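Local coordinates for SnoaL-like domain-containing protein (Silicibacter pomeroyi, PDB 3FLJ) that is of unknown function but has the cystatin-like fold of SnoaL-like proteins, whose curved sheet and covering helices enclose a probable ligand-binding pocket, at residues V47-P52 against A66-V71; E93-V98 against D102-D107. One frame throughout, in Å; residues are numbered along the deposited sequence.

Contact 1: residues V47-P52 against A66-V71; sequences VRFMPP and AVLGHV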
loop_
_atom_site.group_PDB
_atom_site.type_symbol
_atom_site.label_atom_id
_atom_site.label_comp_id
_atom_site.label_asym_id
_atom_site.label_seq_id
_atom_site.Cartn_x
_atom_site.Cartn_y
_atom_site.Cartn_z
ATOM N N VAL A 47 -5.675 -19.089 -5.646
ATOM C CA VAL A 47 -5.424 -17.703 -5.197
ATOM C C VAL A 47 -3.967 -17.527 -4.720
ATOM O O VAL A 47 -3.416 -18.437 -4.111
ATOM C CB VAL A 47 -6.399 -17.251 -4.046
ATOM C CG1 VAL A 47 -6.283 -18.167 -2.805
ATOM C CG2 VAL A 47 -6.177 -15.761 -3.668
ATOM N N ARG A 48 -3.373 -16.387 -5.060
ATOM C CA ARG A 48 -2.014 -16.009 -4.675
ATOM C C ARG A 48 -2.127 -14.882 -3.652
ATOM O O ARG A 48 -2.738 -13.855 -3.948
ATOM C CB ARG A 48 -1.242 -15.550 -5.900
ATOM C CG ARG A 48 -0.992 -16.672 -6.887
ATOM C CD ARG A 48 -0.295 -16.221 -8.156
ATOM N NE ARG A 48 -1.129 -15.419 -9.074
ATOM C CZ ARG A 48 -2.129 -15.871 -9.864
ATOM N NH1 ARG A 48 -2.506 -17.152 -9.896
ATOM N NH2 ARG A 48 -2.772 -15.010 -10.657
ATOM N N PHE A 49 -1.598 -15.105 -2.444
ATOM C CA PHE A 49 -1.560 -14.100 -1.369
ATOM C C PHE A 49 -0.101 -13.674 -1.158
ATOM O O PHE A 49 0.743 -14.530 -0.911
ATOM C CB PHE A 49 -2.182 -14.608 -0.077
ATOM C CG PHE A 49 -2.053 -13.638 1.066
ATOM C CD1 PHE A 49 -2.814 -12.460 1.085
ATOM C CD2 PHE A 49 -1.147 -13.875 2.106
ATOM C CE1 PHE A 49 -2.687 -11.526 2.134
ATOM C CE2 PHE A 49 -0.996 -12.950 3.169
ATOM C CZ PHE A 49 -1.772 -11.772 3.188
HETATM N N MSE A 50 0.148 -12.364 -1.253
HETATM C CA MSE A 50 1.477 -11.765 -1.091
HETATM C C MSE A 50 1.442 -10.826 0.130
HETATM O O MSE A 50 0.872 -9.729 0.052
HETATM C CB MSE A 50 1.833 -11.037 -2.377
HETATM C CG MSE A 50 2.207 -11.982 -3.516
HETATM SE SE MSE A 50 1.840 -11.198 -5.234
HETATM C CE MSE A 50 -0.139 -11.405 -5.230
ATOM N N PRO A 51 2.066 -11.242 1.268
ATOM C CA PRO A 51 1.974 -10.428 2.484
ATOM C C PRO A 51 2.864 -9.179 2.486
ATOM O O PRO A 51 3.773 -9.095 1.679
ATOM C CB PRO A 51 2.433 -11.414 3.559
ATOM C CG PRO A 51 3.474 -12.204 2.888
ATOM C CD PRO A 51 2.923 -12.430 1.515
ATOM N N PRO A 52 2.640 -8.235 3.425
ATOM C CA PRO A 52 3.514 -7.048 3.470
ATOM C C PRO A 52 4.893 -7.312 4.113
ATOM O O PRO A 52 5.805 -6.483 3.972
ATOM C CB PRO A 52 2.710 -6.078 4.328
ATOM C CG PRO A 52 1.989 -6.946 5.282
ATOM C CD PRO A 52 1.687 -8.237 4.554
ATOM N N ALA A 66 -6.397 -19.554 5.865
ATOM C CA ALA A 66 -5.736 -19.741 7.171
ATOM C C ALA A 66 -4.800 -18.590 7.518
ATOM O O ALA A 66 -4.831 -18.099 8.644
ATOM C CB ALA A 66 -4.986 -21.078 7.225
ATOM N N VAL A 67 -3.992 -18.153 6.549
ATOM C CA VAL A 67 -3.078 -17.022 6.738
ATOM C C VAL A 67 -3.879 -15.749 7.015
ATOM O O VAL A 67 -3.582 -15.048 7.979
ATOM C CB VAL A 67 -2.075 -16.837 5.538
ATOM C CG1 VAL A 67 -1.214 -15.579 5.717
ATOM C CG2 VAL A 67 -1.180 -18.056 5.420
ATOM N N LEU A 68 -4.910 -15.484 6.205
ATOM C CA LEU A 68 -5.767 -14.293 6.386
ATOM C C LEU A 68 -6.504 -14.284 7.730
ATOM O O LEU A 68 -6.663 -13.210 8.328
ATOM C CB LEU A 68 -6.748 -14.121 5.216
ATOM C CG LEU A 68 -6.116 -13.732 3.872
ATOM C CD1 LEU A 68 -7.129 -13.927 2.728
ATOM C CD2 LEU A 68 -5.591 -12.277 3.896
ATOM N N GLY A 69 -6.939 -15.467 8.182
ATOM C CA GLY A 69 -7.533 -15.654 9.512
ATOM C C GLY A 69 -6.582 -15.201 10.619
ATOM O O GLY A 69 -7.001 -14.466 11.517
ATOM N N HIS A 70 -5.305 -15.605 10.518
ATOM C CA HIS A 70 -4.260 -15.175 11.472
ATOM C C HIS A 70 -3.967 -13.678 11.411
ATOM O O HIS A 70 -3.776 -13.069 12.457
ATOM C CB HIS A 70 -2.957 -15.976 11.313
ATOM C CG HIS A 70 -3.049 -17.374 11.839
ATOM N ND1 HIS A 70 -3.269 -17.643 13.171
ATOM C CD2 HIS A 70 -2.933 -18.575 11.226
ATOM C CE1 HIS A 70 -3.293 -18.952 13.358
ATOM N NE2 HIS A 70 -3.095 -19.541 12.191
ATOM N N VAL A 71 -3.921 -13.097 10.209
ATOM C CA VAL A 71 -3.693 -11.636 10.051
ATOM C C VAL A 71 -4.813 -10.850 10.750
ATOM O O VAL A 71 -4.526 -9.914 11.500
ATOM C CB VAL A 71 -3.541 -11.185 8.568
ATOM C CG1 VAL A 71 -3.398 -9.667 8.469
ATOM C CG2 VAL A 71 -2.339 -11.852 7.907
#
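F49 points its ring from strand 47-50 at helix 61-74, meeting V67 and L68 on two successive positions of that helix. This is the helix-on-sheet packing of the cystatin-like, SnoaL-like fold, in which helices cover the curved sheet. CB of F49 leaves the strand on the helix side, and CG lies anti to the backbone N, chi1 175°, which carries the ring outward from the strand toward the helix. From there the two sides of the ring have different partners. CD1 of F49 comes to 4.0 Å from CD2 of L68, and further out CE1 of F49 lies 3.5 Å from the same CD2 of L68. On the other side CD2 and then CE2 of F49 meet CG1 of V67, the nearer approach being 3.7 Å from CE2. CZ of F49, at the far end of the ring, still touches L68, with 3.9 Å to CD2. Each methyl approaches the ring obliquely. One methyl from each helix residue thus does all the touching, and no hydrogen bond joins the two segments: the contact is wholly apolar and buried. Over one face of the ring, offset toward the rim, lies the backbone N of P51, just past the strand end. F120 on strand 117-125 meets the F49 ring edge-to-face and also touches L68, while M137 of helix 127-143 and F147 of helix 147-150 pack on V67. L68 lies near an unidentified bound molecule, consistent with a place beside a pocket. In V67, CG1 stands anti to the backbone N, chi1 175°, and this is the branch that reaches CE2 and CD2 of F49.

Contact 2: residues E93-V98 against D102-D107; sequences EFQCKV and DAVGVD
F94 lays its ring over G105 of the neighbouring strand: CA of G105 sits 3.8 Å from the ring centroid and 18° off the ring normal, a CH-pi contact over the face. With chi1 63°, CG stands between the backbone N and the carbonyl carbon, which folds the ring across the partner strand. A CB on G105 would collide with CZ of F94, so the glycine is what lets the ring lie this close. Beyond it CE2 of F94 meets OD1 of D107 at 3.3 Å; the side chains are nearly perpendicular, with ring and carboxylate planes 36° apart. OD2 of D107 is hydrogen-bonded to Y80, and OD1 lies close to an unidentified ligand. Were F94 an alanine, the backbone of G105 would probably lose its cover, OD1 of D107 its contact with CE2, and F78 its stacking partner. Beneath the ring, F94 and G105 form an antiparallel hydrogen-bonded pair, F94 N to G105 O being 2.8 Å and nearly straight. C96 and A103 repeat the arrangement, and SG of C96 packs on CB of A103 at 4.1 Å. On the opposite face, K97 and D102 run alongside each other in the same direction; NZ of K97 is 4.2 Å from OD1 of D102, too far for a salt bridge, and a water links NZ to OD2. A second water, accepting from Q95 NE2, donates to C96 O and D102 OD1, while Q95 OE1 is hydrogen-bonded to R81. This hairpin of strands 89-98 and 101-111 is flanked by strand 78-86, whose F78 stacks on F94 and whose R81 and R82 bind E93, and by strand 117-125; helix 127-143 covers A103 and V98, and V106 packs on V123 of the second subunit.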
loop_
_atom_site.group_PDB
_atom_site.type_symbol
_atom_site.label_atom_id
_atom_site.label_comp_id
_atom_site.label_asym_id
_atom_site.label_seq_id
_atom_site.Cartn_x
_atom_site.Cartn_y
_atom_site.Cartn_z
ATOM N N GLU A 93 -8.119 0.453 1.028
ATOM C CA GLU A 93 -7.285 1.117 2.023
ATOM C C GLU A 93 -7.873 0.893 3.410
ATOM O O GLU A 93 -9.062 1.116 3.600
ATOM C CB GLU A 93 -7.218 2.610 1.712
ATOM C CG GLU A 93 -6.468 3.502 2.688
ATOM C CD GLU A 93 -6.681 4.954 2.336
ATOM O OE1 GLU A 93 -6.695 5.272 1.143
ATOM O OE2 GLU A 93 -6.868 5.771 3.224
ATOM N N PHE A 94 -7.025 0.504 4.366
ATOM C CA PHE A 94 -7.436 0.278 5.759
ATOM C C PHE A 94 -6.487 0.901 6.776
ATOM O O PHE A 94 -5.352 1.254 6.439
ATOM C CB PHE A 94 -7.581 -1.225 6.039
ATOM C CG PHE A 94 -6.297 -2.024 5.910
ATOM C CD1 PHE A 94 -5.428 -2.165 7.004
ATOM C CD2 PHE A 94 -5.975 -2.667 4.714
ATOM C CE1 PHE A 94 -4.237 -2.927 6.902
ATOM C CE2 PHE A 94 -4.794 -3.443 4.594
ATOM C CZ PHE A 94 -3.921 -3.570 5.692
ATOM N N GLN A 95 -6.997 1.041 7.999
ATOM C CA GLN A 95 -6.234 1.460 9.172
ATOM C C GLN A 95 -6.518 0.443 10.291
ATOM O O GLN A 95 -7.629 -0.097 10.392
ATOM C CB GLN A 95 -6.599 2.871 9.605
ATOM C CG GLN A 95 -5.655 3.446 10.680
ATOM C CD GLN A 95 -5.913 4.903 11.025
ATOM O OE1 GLN A 95 -6.637 5.611 10.325
ATOM N NE2 GLN A 95 -5.315 5.358 12.124
ATOM N N CYS A 96 -5.503 0.172 11.105
ATOM C CA CYS A 96 -5.611 -0.760 12.236
ATOM C C CYS A 96 -4.435 -0.547 13.189
ATOM O O CYS A 96 -3.675 0.436 13.042
ATOM C CB CYS A 96 -5.654 -2.219 11.723
ATOM S SG CYS A 96 -4.195 -2.703 10.837
ATOM N N LYS A 97 -4.358 -1.396 14.211
ATOM C CA LYS A 97 -3.213 -1.444 15.115
ATOM C C LYS A 97 -2.678 -2.875 15.225
ATOM O O LYS A 97 -3.417 -3.846 14.988
ATOM C CB LYS A 97 -3.562 -0.902 16.510
ATOM C CG LYS A 97 -4.188 0.481 16.503
ATOM C CD LYS A 97 -4.349 1.110 17.884
ATOM C CE LYS A 97 -3.023 1.593 18.457
ATOM N NZ LYS A 97 -3.169 2.435 19.688
ATOM N N VAL A 98 -1.376 -2.977 15.511
ATOM C CA VAL A 98 -0.693 -4.229 15.854
ATOM C C VAL A 98 -0.210 -3.919 17.274
ATOM O O VAL A 98 0.788 -3.198 17.453
ATOM C CB VAL A 98 0.452 -4.581 14.885
ATOM C CG1 VAL A 98 1.161 -5.847 15.336
ATOM C CG2 VAL A 98 -0.091 -4.756 13.480
ATOM N N ASP A 102 0.280 1.810 15.495
ATOM C CA ASP A 102 -0.656 2.142 14.420
ATOM C C ASP A 102 -0.142 1.641 13.078
ATOM O O ASP A 102 1.074 1.597 12.849
ATOM C CB ASP A 102 -0.862 3.662 14.314
ATOM C CG ASP A 102 -1.528 4.234 15.534
ATOM O OD1 ASP A 102 -2.697 3.872 15.776
ATOM O OD2 ASP A 102 -0.890 5.049 16.236
ATOM N N ALA A 103 -1.079 1.290 12.190
ATOM C CA ALA A 103 -0.768 0.866 10.819
ATOM C C ALA A 103 -1.820 1.352 9.825
ATOM O O ALA A 103 -2.993 1.493 10.190
ATOM C CB ALA A 103 -0.656 -0.664 10.724
ATOM N N VAL A 104 -1.364 1.641 8.605
ATOM C CA VAL A 104 -2.210 1.920 7.439
ATOM C C VAL A 104 -1.737 0.965 6.331
ATOM O O VAL A 104 -0.531 0.743 6.170
ATOM C CB VAL A 104 -2.126 3.398 6.984
ATOM C CG1 VAL A 104 -2.884 3.631 5.682
ATOM C CG2 VAL A 104 -2.679 4.310 8.083
ATOM N N GLY A 105 -2.678 0.401 5.583
ATOM C CA GLY A 105 -2.358 -0.491 4.478
ATOM C C GLY A 105 -3.361 -0.467 3.356
ATOM O O GLY A 105 -4.350 0.258 3.430
ATOM N N VAL A 106 -3.036 -1.216 2.298
ATOM C CA VAL A 106 -3.907 -1.430 1.133
ATOM C C VAL A 106 -3.924 -2.915 0.748
ATOM O O VAL A 106 -2.861 -3.525 0.630
ATOM C CB VAL A 106 -3.468 -0.606 -0.109
ATOM C CG1 VAL A 106 -4.369 -0.941 -1.361
ATOM C CG2 VAL A 106 -3.514 0.887 0.205
ATOM N N ASP A 107 -5.131 -3.468 0.576
ATOM C CA ASP A 107 -5.334 -4.805 0.000
ATOM C C ASP A 107 -5.489 -4.580 -1.506
ATOM O O ASP A 107 -6.484 -3.990 -1.939
ATOM C CB ASP A 107 -6.600 -5.483 0.559
ATOM C CG ASP A 107 -6.526 -5.750 2.062
ATOM O OD1 ASP A 107 -5.425 -6.027 2.592
ATOM O OD2 ASP A 107 -7.591 -5.730 2.707
HETATM O O HOH W 1 -4.438 2.978 13.891
HETATM O O HOH W 2 -1.367 4.920 18.929
#

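Along the chain both segments of contact 1 come before those of contact 2, and both contacts belong to the SnoaL-like domain. Their centres are about 15 Å apart and their nearest atoms about 6 Å, without touching. One curved mixed sheet joins them: strand 117-125 runs between the two sites, pairing in parallel with strand 47-50 and antiparallel with strand 101-111. Contact 1 packs helix 61-74 on the sheet near the centre of the chain, whereas contact 2 pairs two strands within the sheet further out. Both have residues near unidentified bound molecules, consistent with a pocket in this fold, and both reach the second subunit of the dimer.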